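Local structure of carbohydrate kinase (Agrobacterium tumefaciens, 2NWH) at residues C140-P145 against V174-A179; A165-P170 against D184-N189; I244-D249 against L307-E312. The protein probably phosphorylates a sugar or related substrate at the expense of ATP, as a pfkB-type carbohydrate kinase. One frame throughout, in Å; residues are numbered along the deposited sequence. Where two conformers were deposited one is given.

Contact 1: C140-P145 against V174-A179. With CA (calcium ion), chain B.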
loop_
_atom_site.group_PDB
_atom_site.type_symbol
_atom_site.label_atom_id
_atom_site.label_comp_id
_atom_site.label_asym_id
_atom_site.label_seq_id
_atom_site.Cartn_x
_atom_site.Cartn_y
_atom_site.Cartn_z
ATOM N N CYS A 140 5.581 5.281 2.859
ATOM C CA CYS A 140 4.597 6.318 2.579
ATOM C C CYS A 140 3.746 5.878 1.405
ATOM O O CYS A 140 4.045 4.859 0.736
ATOM C CB CYS A 140 5.303 7.659 2.284
ATOM S SG CYS A 140 6.301 7.667 0.728
ATOM N N ASP A 141 2.701 6.641 1.134
ATOM C CA ASP A 141 2.002 6.442 -0.102
ATOM C C ASP A 141 1.772 7.796 -0.776
ATOM O O ASP A 141 1.957 8.875 -0.171
ATOM C CB ASP A 141 0.740 5.617 0.051
ATOM C CG ASP A 141 -0.362 6.364 0.800
ATOM O OD1 ASP A 141 -0.391 7.617 0.741
ATOM O OD2 ASP A 141 -1.205 5.700 1.427
ATOM N N ALA A 142 1.378 7.710 -2.043
ATOM C CA ALA A 142 1.282 8.897 -2.859
ATOM C C ALA A 142 -0.053 9.632 -2.649
ATOM O O ALA A 142 -0.400 10.509 -3.451
ATOM C CB ALA A 142 1.550 8.536 -4.365
ATOM N N ASN A 143 -0.782 9.296 -1.569
ATOM C CA ASN A 143 -1.919 10.121 -1.119
ATOM C C ASN A 143 -1.461 11.458 -0.543
ATOM O O ASN A 143 -2.222 12.448 -0.524
ATOM C CB ASN A 143 -2.775 9.424 -0.054
ATOM C CG ASN A 143 -3.649 8.346 -0.615
ATOM O OD1 ASN A 143 -3.588 7.183 -0.178
ATOM N ND2 ASN A 143 -4.470 8.706 -1.597
ATOM N N LEU A 144 -0.241 11.479 -0.018
ATOM C CA LEU A 144 0.323 12.709 0.551
ATOM C C LEU A 144 0.681 13.679 -0.584
ATOM O O LEU A 144 0.993 13.260 -1.695
ATOM C CB LEU A 144 1.613 12.408 1.323
ATOM C CG LEU A 144 1.575 11.451 2.527
ATOM C CD1 LEU A 144 2.993 11.337 3.107
ATOM C CD2 LEU A 144 0.590 11.887 3.577
ATOM N N PRO A 145 0.648 14.982 -0.312
ATOM C CA PRO A 145 1.033 15.953 -1.349
ATOM C C PRO A 145 2.441 15.742 -1.936
ATOM O O PRO A 145 3.326 15.260 -1.235
ATOM C CB PRO A 145 1.002 17.287 -0.589
ATOM C CG PRO A 145 -0.057 17.072 0.477
ATOM C CD PRO A 145 0.229 15.649 0.939
ATOM N N VAL A 174 3.072 10.115 -10.065
ATOM C CA VAL A 174 3.916 11.229 -10.538
ATOM C C VAL A 174 4.403 12.137 -9.387
ATOM O O VAL A 174 5.479 12.739 -9.457
ATOM C CB VAL A 174 3.193 12.078 -11.613
ATOM C CG1 VAL A 174 2.834 11.233 -12.824
ATOM C CG2 VAL A 174 1.948 12.753 -11.030
ATOM N N LYS A 175 3.616 12.192 -8.315
ATOM C CA LYS A 175 3.927 12.973 -7.109
ATOM C C LYS A 175 5.220 12.529 -6.410
ATOM O O LYS A 175 5.747 13.256 -5.527
ATOM C CB LYS A 175 2.759 12.885 -6.130
ATOM C CG LYS A 175 1.468 13.535 -6.653
ATOM C CD LYS A 175 0.202 13.069 -5.921
ATOM C CE LYS A 175 0.069 13.688 -4.563
ATOM N NZ LYS A 175 -1.168 13.310 -3.803
ATOM N N LEU A 176 5.713 11.342 -6.798
ATOM C CA LEU A 176 6.908 10.734 -6.192
ATOM C C LEU A 176 8.204 11.120 -6.916
ATOM O O LEU A 176 9.298 10.781 -6.468
ATOM C CB LEU A 176 6.781 9.187 -6.111
ATOM C CG LEU A 176 5.805 8.661 -5.051
ATOM C CD1 LEU A 176 5.388 7.251 -5.371
ATOM C CD2 LEU A 176 6.342 8.806 -3.606
ATOM N N LYS A 177 8.075 11.859 -8.015
ATOM C CA LYS A 177 9.197 12.122 -8.932
ATOM C C LYS A 177 10.431 12.760 -8.265
ATOM O O LYS A 177 11.550 12.236 -8.439
ATOM C CB LYS A 177 8.716 12.930 -10.134
ATOM C CG LYS A 177 9.731 13.074 -11.275
ATOM C CD LYS A 177 9.148 13.840 -12.483
ATOM C CE LYS A 177 8.339 15.094 -12.071
ATOM N NZ LYS A 177 9.130 16.126 -11.326
ATOM N N ALA A 178 10.259 13.855 -7.497
ATOM C CA ALA A 178 11.431 14.454 -6.821
ATOM C C ALA A 178 11.981 13.558 -5.690
ATOM O O ALA A 178 13.195 13.542 -5.403
ATOM C CB ALA A 178 11.144 15.854 -6.317
ATOM N N ALA A 179 11.099 12.770 -5.086
ATOM C CA ALA A 179 11.483 11.936 -3.943
ATOM C C ALA A 179 12.188 10.650 -4.388
ATOM O O ALA A 179 12.785 9.927 -3.581
ATOM C CB ALA A 179 10.233 11.608 -3.122
HETATM CA CA CA B . 15.492 14.147 -5.471
HETATM O O HOH W 1 16.034 12.455 -4.036
HETATM O O HOH W 2 14.475 15.720 -3.822
HETATM O O HOH W 3 14.988 12.567 -7.568
#
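Lys175 sets out with CG anti to its carbonyl carbon (chi1 -65°), runs on almost extended at chi2 and bends once, at chi3 (76°), which brings CE and NZ to the turn after strand 137-141. This turn belongs to a strand-turn-helix unit of the ribokinase-like alpha/beta core: a type I beta turn from Asp141 to Leu144, then Pro145 as N-cap of helix 146-158. The ammonium group is held by main-chain carbonyls alone within this pair of segments. Lys175 NZ donates to Ala142 O at 2.9 Å, approaching from above the carbonyl plane, 28° out of it, and makes a weak bond to Leu144 O at 3.0 Å. One ammonium group thus meets two carbonyls of the same turn, the second belonging to the residue just before the helix N-cap. The aliphatic part of the lysine adds packing, with Lys175 CE 4.0 Å from Pro145 CA. Leu176, also with CG anti to the carbonyl carbon, brings its two methyls to the end of the strand. Leu176 CD1 sits 4.2 Å from Ala142 CB, and Leu176 CD2 only grazes Cys140 SG at 4.5 Å. Cys140 is further covered by Leu149 and Leu152 of helix 146-158. The other side of the turn is fixed by Asp141, whose CB points away from 174-179. Asp141 OD1 accepts from Asn143 N at 2.9 Å, making an Asx turn, while OD2 receives the backbone N-H groups of Gly11 and Gly42. These bonds would be expected to stabilise the carboxylate as an anion. Farther along the irregular 174-179 segment, clear of the turn, a calcium ion binds three waters, and Ala178 O at 2.4 Å.

Contact 2: A165-P170 against D184-N189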
loop_
_atom_site.group_PDB
_atom_site.type_symbol
_atom_site.label_atom_id
_atom_site.label_comp_id
_atom_site.label_asym_id
_atom_site.label_seq_id
_atom_site.Cartn_x
_atom_site.Cartn_y
_atom_site.Cartn_z
ATOM N N ALA A 165 7.638 3.235 -0.706
ATOM C CA ALA A 165 6.525 4.020 -1.205
ATOM C C ALA A 165 5.574 3.147 -1.992
ATOM O O ALA A 165 5.989 2.242 -2.725
ATOM C CB ALA A 165 7.052 5.135 -2.094
ATOM N N ILE A 166 4.291 3.419 -1.834
ATOM C CA ILE A 166 3.250 2.786 -2.637
ATOM C C ILE A 166 2.640 3.852 -3.541
ATOM O O ILE A 166 2.216 4.921 -3.067
ATOM C CB ILE A 166 2.168 2.175 -1.711
ATOM C CG1 ILE A 166 2.709 0.956 -0.961
ATOM C CG2 ILE A 166 0.908 1.714 -2.469
ATOM C CD1 ILE A 166 1.769 0.636 0.235
ATOM N N ALA A 167 2.551 3.523 -4.831
ATOM C CA ALA A 167 2.203 4.468 -5.885
ATOM C C ALA A 167 0.727 4.890 -5.918
ATOM O O ALA A 167 0.416 5.966 -6.426
ATOM C CB ALA A 167 2.613 3.901 -7.246
ATOM N N ILE A 168 -0.156 4.009 -5.433
ATOM C CA ILE A 168 -1.606 4.197 -5.307
ATOM C C ILE A 168 -2.387 4.186 -6.626
ATOM O O ILE A 168 -3.318 3.413 -6.765
ATOM C CB ILE A 168 -2.017 5.434 -4.416
ATOM C CG1 ILE A 168 -1.413 5.316 -3.005
ATOM C CG2 ILE A 168 -3.530 5.518 -4.254
ATOM C CD1 ILE A 168 -2.000 4.154 -2.179
ATOM N N SER A 169 -1.990 5.038 -7.571
ATOM C CA SER A 169 -2.649 5.154 -8.881
ATOM C C SER A 169 -1.693 5.828 -9.874
ATOM O O SER A 169 -0.728 6.488 -9.445
ATOM C CB SER A 169 -3.955 5.951 -8.745
ATOM O OG SER A 169 -3.708 7.326 -8.478
ATOM N N PRO A 170 -1.942 5.674 -11.206
ATOM C CA PRO A 170 -1.066 6.345 -12.181
ATOM C C PRO A 170 -1.077 7.866 -11.989
ATOM O O PRO A 170 -0.025 8.511 -12.077
ATOM C CB PRO A 170 -1.646 5.959 -13.544
ATOM C CG PRO A 170 -2.871 5.166 -13.293
ATOM C CD PRO A 170 -3.031 4.910 -11.844
ATOM N N ASP A 184 14.007 3.875 -1.335
ATOM C CA ASP A 184 14.681 2.608 -1.464
ATOM C C ASP A 184 13.878 1.587 -2.251
ATOM O O ASP A 184 14.454 0.828 -3.005
ATOM C CB ASP A 184 15.038 2.069 -0.080
ATOM C CG ASP A 184 16.265 2.745 0.499
ATOM O OD1 ASP A 184 16.819 3.655 -0.158
ATOM O OD2 ASP A 184 16.695 2.328 1.601
ATOM N N ILE A 185 12.557 1.549 -2.041
ATOM C CA ILE A 185 11.661 0.599 -2.753
ATOM C C ILE A 185 10.314 1.254 -3.080
ATOM O O ILE A 185 9.584 1.684 -2.169
ATOM C CB ILE A 185 11.348 -0.678 -1.937
ATOM C CG1 ILE A 185 12.635 -1.328 -1.402
ATOM C CG2 ILE A 185 10.538 -1.686 -2.827
ATOM C CD1 ILE A 185 12.465 -2.284 -0.238
ATOM N N LEU A 186 9.980 1.330 -4.358
ATOM C CA LEU A 186 8.679 1.842 -4.787
ATOM C C LEU A 186 7.830 0.714 -5.356
ATOM O O LEU A 186 8.263 -0.017 -6.274
ATOM C CB LEU A 186 8.834 2.924 -5.851
ATOM C CG LEU A 186 7.760 4.020 -5.953
ATOM C CD1 LEU A 186 8.079 4.862 -7.156
ATOM C CD2 LEU A 186 6.313 3.560 -6.056
ATOM N N PHE A 187 6.627 0.569 -4.813
ATOM C CA PHE A 187 5.717 -0.503 -5.254
ATOM C C PHE A 187 4.682 0.010 -6.234
ATOM O O PHE A 187 3.949 0.959 -5.944
ATOM C CB PHE A 187 5.029 -1.183 -4.076
ATOM C CG PHE A 187 5.984 -1.851 -3.125
ATOM C CD1 PHE A 187 6.540 -3.092 -3.439
ATOM C CD2 PHE A 187 6.352 -1.233 -1.947
ATOM C CE1 PHE A 187 7.429 -3.705 -2.579
ATOM C CE2 PHE A 187 7.229 -1.850 -1.065
ATOM C CZ PHE A 187 7.788 -3.080 -1.403
ATOM N N MET A 188 4.609 -0.638 -7.390
ATOM C CA MET A 188 3.691 -0.194 -8.407
ATOM C C MET A 188 3.283 -1.308 -9.362
ATOM O O MET A 188 3.907 -2.379 -9.415
ATOM C CB MET A 188 4.306 0.974 -9.187
ATOM C CG MET A 188 5.607 0.615 -9.903
ATOM S SD MET A 188 6.410 2.104 -10.498
ATOM C CE MET A 188 8.069 1.873 -9.942
ATOM N N ASN A 189 2.231 -1.037 -10.121
ATOM C CA ASN A 189 1.803 -1.909 -11.215
ATOM C C ASN A 189 2.278 -1.304 -12.554
ATOM O O ASN A 189 2.917 -0.250 -12.559
ATOM C CB ASN A 189 0.281 -2.039 -11.155
ATOM C CG ASN A 189 -0.440 -0.714 -11.485
ATOM O OD1 ASN A 189 -1.642 -0.600 -11.304
ATOM N ND2 ASN A 189 0.300 0.274 -11.989
#
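Strands 163-166 and 185-189 lie side by side and parallel in the central sheet, joined through helix 170-173 as a beta-alpha-beta unit. Three backbone bonds pair them: Ala165 N to Ile185 O (2.9 Å), Phe187 N to Ala165 O (2.8 Å, N-H...O 173°) and Ala167 N to Phe187 O (3.1 Å), all nearly along the C=O axes. Leu186 has CG anti to its backbone N (chi1 -151°). Leu186 CG therefore rests 4.1 Å from Ala165 CB, on the face they share, and Leu186 CD2 reaches Ala167 CB at 3.9 Å. Met188 takes the crowded chi1 position, CG between backbone N and carbonyl carbon (61°). Met188 CB meets Ala167 CB at 3.9 Å, whereas the chain beyond leads off to Ala193 and Leu196 of helix 190-197. On the face opposite Leu186, Phe187 holds CG anti to its carbonyl carbon. Ile185 CG2 lies over one face of that ring toward the rim, 3.4 Å above the plane, and Ile166 CG1 approaches Phe187 CD2 obliquely at 4.4 Å. The three backbone bonds, straightest from Phe187 N, set the register and satisfy the polar groups they pair; side chains meet through apolar atoms, so no side-chain polar bond joins the strands.

Contact 3: I244-D249 against L307-E312. With NA (sodium ion), chain E.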
loop_
_atom_site.group_PDB
_atom_site.type_symbol
_atom_site.label_atom_id
_atom_site.label_comp_id
_atom_site.label_asym_id
_atom_site.label_seq_id
_atom_site.Cartn_x
_atom_site.Cartn_y
_atom_site.Cartn_z
ATOM N N ILE A 244 1.653 -26.318 -13.485
ATOM C CA ILE A 244 0.268 -26.776 -13.305
ATOM C C ILE A 244 -0.210 -26.702 -11.844
ATOM O O ILE A 244 -1.331 -26.263 -11.568
ATOM C CB ILE A 244 0.051 -28.203 -13.892
ATOM C CG1 ILE A 244 0.019 -28.132 -15.427
ATOM C CG2 ILE A 244 -1.222 -28.844 -13.315
ATOM C CD1 ILE A 244 0.171 -29.478 -16.151
ATOM N N ARG A 245 0.665 -27.114 -10.929
ATOM C CA ARG A 245 0.349 -27.216 -9.507
ATOM C C ARG A 245 0.388 -25.858 -8.801
ATOM O O ARG A 245 -0.128 -25.717 -7.687
ATOM C CB ARG A 245 1.329 -28.180 -8.820
ATOM C CG ARG A 245 2.821 -27.749 -8.899
ATOM C CD ARG A 245 3.721 -28.532 -7.928
ATOM N NE ARG A 245 3.255 -28.467 -6.540
ATOM C CZ ARG A 245 3.623 -27.534 -5.657
ATOM N NH1 ARG A 245 4.474 -26.560 -5.995
ATOM N NH2 ARG A 245 3.128 -27.575 -4.422
ATOM N N GLU A 246 0.990 -24.872 -9.457
ATOM C CA GLU A 246 1.284 -23.578 -8.834
ATOM C C GLU A 246 0.176 -22.527 -8.889
ATOM O O GLU A 246 -0.731 -22.596 -9.724
ATOM C CB GLU A 246 2.568 -23.006 -9.409
ATOM C CG GLU A 246 3.756 -23.828 -9.007
ATOM C CD GLU A 246 5.033 -23.337 -9.607
ATOM O OE1 GLU A 246 4.986 -22.617 -10.631
ATOM O OE2 GLU A 246 6.094 -23.679 -9.047
ATOM N N VAL A 247 0.272 -21.551 -7.985
ATOM C CA VAL A 247 -0.750 -20.515 -7.861
ATOM C C VAL A 247 -0.731 -19.598 -9.102
ATOM O O VAL A 247 0.345 -19.109 -9.525
ATOM C CB VAL A 247 -0.674 -19.761 -6.484
ATOM C CG1 VAL A 247 0.677 -19.043 -6.294
ATOM C CG2 VAL A 247 -1.862 -18.796 -6.307
ATOM N N LYS A 248 -1.923 -19.425 -9.690
ATOM C CA LYS A 248 -2.114 -18.737 -10.975
ATOM C C LYS A 248 -2.404 -17.240 -10.861
ATOM O O LYS A 248 -2.560 -16.563 -11.879
ATOM C CB LYS A 248 -3.241 -19.400 -11.779
ATOM C CG LYS A 248 -3.185 -20.906 -11.827
ATOM C CD LYS A 248 -1.939 -21.404 -12.534
ATOM C CE LYS A 248 -2.078 -22.898 -12.926
ATOM N NZ LYS A 248 -2.589 -23.758 -11.807
ATOM N N ASP A 249 -2.511 -16.736 -9.632
ATOM C CA ASP A 249 -2.659 -15.296 -9.379
ATOM C C ASP A 249 -1.879 -14.940 -8.131
ATOM O O ASP A 249 -2.177 -15.435 -7.040
ATOM C CB ASP A 249 -4.137 -14.905 -9.212
ATOM C CG ASP A 249 -4.367 -13.386 -9.293
ATOM O OD1 ASP A 249 -3.387 -12.602 -9.377
ATOM O OD2 ASP A 249 -5.544 -12.954 -9.254
ATOM N N LEU A 307 3.784 -22.985 -3.156
ATOM C CA LEU A 307 2.945 -22.960 -4.356
ATOM C C LEU A 307 3.311 -21.813 -5.290
ATOM O O LEU A 307 2.820 -21.733 -6.435
ATOM C CB LEU A 307 1.474 -22.867 -3.950
ATOM C CG LEU A 307 0.871 -23.989 -3.100
ATOM C CD1 LEU A 307 0.964 -25.323 -3.798
ATOM C CD2 LEU A 307 1.490 -24.067 -1.699
ATOM N N VAL A 308 4.175 -20.928 -4.795
ATOM C CA VAL A 308 4.637 -19.768 -5.555
ATOM C C VAL A 308 5.692 -20.181 -6.572
ATOM O O VAL A 308 6.639 -20.883 -6.232
ATOM C CB VAL A 308 5.163 -18.629 -4.620
ATOM C CG1 VAL A 308 5.757 -17.471 -5.417
ATOM C CG2 VAL A 308 4.026 -18.124 -3.780
ATOM N N PRO A 309 5.521 -19.745 -7.828
ATOM C CA PRO A 309 6.556 -20.053 -8.819
ATOM C C PRO A 309 7.954 -19.635 -8.368
ATOM O O PRO A 309 8.103 -18.717 -7.560
ATOM C CB PRO A 309 6.123 -19.237 -10.044
ATOM C CG PRO A 309 4.626 -19.069 -9.881
ATOM C CD PRO A 309 4.378 -19.004 -8.398
ATOM N N GLN A 310 8.977 -20.297 -8.897
ATOM C CA GLN A 310 10.365 -19.852 -8.660
ATOM C C GLN A 310 10.687 -18.454 -9.222
ATOM O O GLN A 310 10.035 -17.993 -10.172
ATOM C CB GLN A 310 11.363 -20.885 -9.166
ATOM C CG GLN A 310 11.696 -21.945 -8.122
ATOM C CD GLN A 310 12.038 -21.336 -6.756
ATOM O OE1 GLN A 310 12.662 -20.262 -6.663
ATOM N NE2 GLN A 310 11.622 -22.022 -5.688
ATOM N N ALA A 311 11.667 -17.782 -8.607
ATOM C CA ALA A 311 12.119 -16.473 -9.057
ATOM C C ALA A 311 13.482 -16.634 -9.706
ATOM O O ALA A 311 14.229 -17.555 -9.363
ATOM C CB ALA A 311 12.185 -15.458 -7.888
ATOM N N GLU A 312 13.778 -15.764 -10.665
ATOM C CA GLU A 312 15.028 -15.832 -11.423
ATOM C C GLU A 312 15.773 -14.502 -11.323
ATOM O O GLU A 312 15.251 -13.482 -11.766
ATOM C CB GLU A 312 14.722 -16.166 -12.900
ATOM C CG GLU A 312 15.948 -16.158 -13.845
ATOM C CD GLU A 312 15.668 -16.750 -15.243
ATOM O OE1 GLU A 312 14.718 -16.311 -15.939
ATOM O OE2 GLU A 312 16.436 -17.644 -15.658
HETATM NA NA NA E . -4.552 -10.598 -9.356
#
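The loop between strand 236-239 and helix 255-266, which carries the sodium ligand Asp249, lies against the chain leading into strand 311-313, an outermost strand of the large mixed sheet of this pfkB-family fold. A single hydrogen bond joins the two: Val247 N to Leu307 O, 3.0 Å and nearly straight (168°), with the donor above the carbonyl plane. Val247 keeps CG1 in the crowded position between backbone N and carbonyl carbon (chi1 61°). Val247 CG1 thereby comes to 3.4 Å from Leu307 O and reaches Val308 CG2 and Pro309 CD, both at 4.3 Å, while Ala283 of helix 271-286 touches the same side chain. Glu246 extends beyond CG and crosses the proline obliquely. Glu246 OE1 lies 3.6 Å from Pro309 CB, but the polar partner of that oxygen is Leu243 N. Arg245, bent at chi3, crosses Leu307 at about a right angle; NH2 touches CD1 of the leucine, and NH1 is bonded to Gly306 O. Lys248 turns back on its own loop, where Lys248 NZ grips Ile244 O at 2.8 Å and Glu246 O at 3.0 Å. Just beyond, Asp249, with CG anti to its backbone N, chelates the sodium ion that Thr251 also binds: Asp249 OD1 stands 2.3 Å from the metal and OD2 equally faces it.

In the fold
From the N terminus, contact 1 opens at the end of strand 137-141, and contact 2 opens at the end of strand 163-166 before contact 1 closes at 174-179. Contact 2 closes in turn at strand 185-189, so the two loops cross rather than nest. They also touch: strands 137-141 and 163-166 are sheet neighbours, with Cys140 O probably bonded to Ile166 N. Together they tie three successive parallel strands and the chain around helix 170-173. Contact 3 follows in series, closing a largely helical loop of 57 residues near the C terminus. Its centre lies about 32 Å from that of contact 1, across the chain's centre, by the far edge of the same sheet.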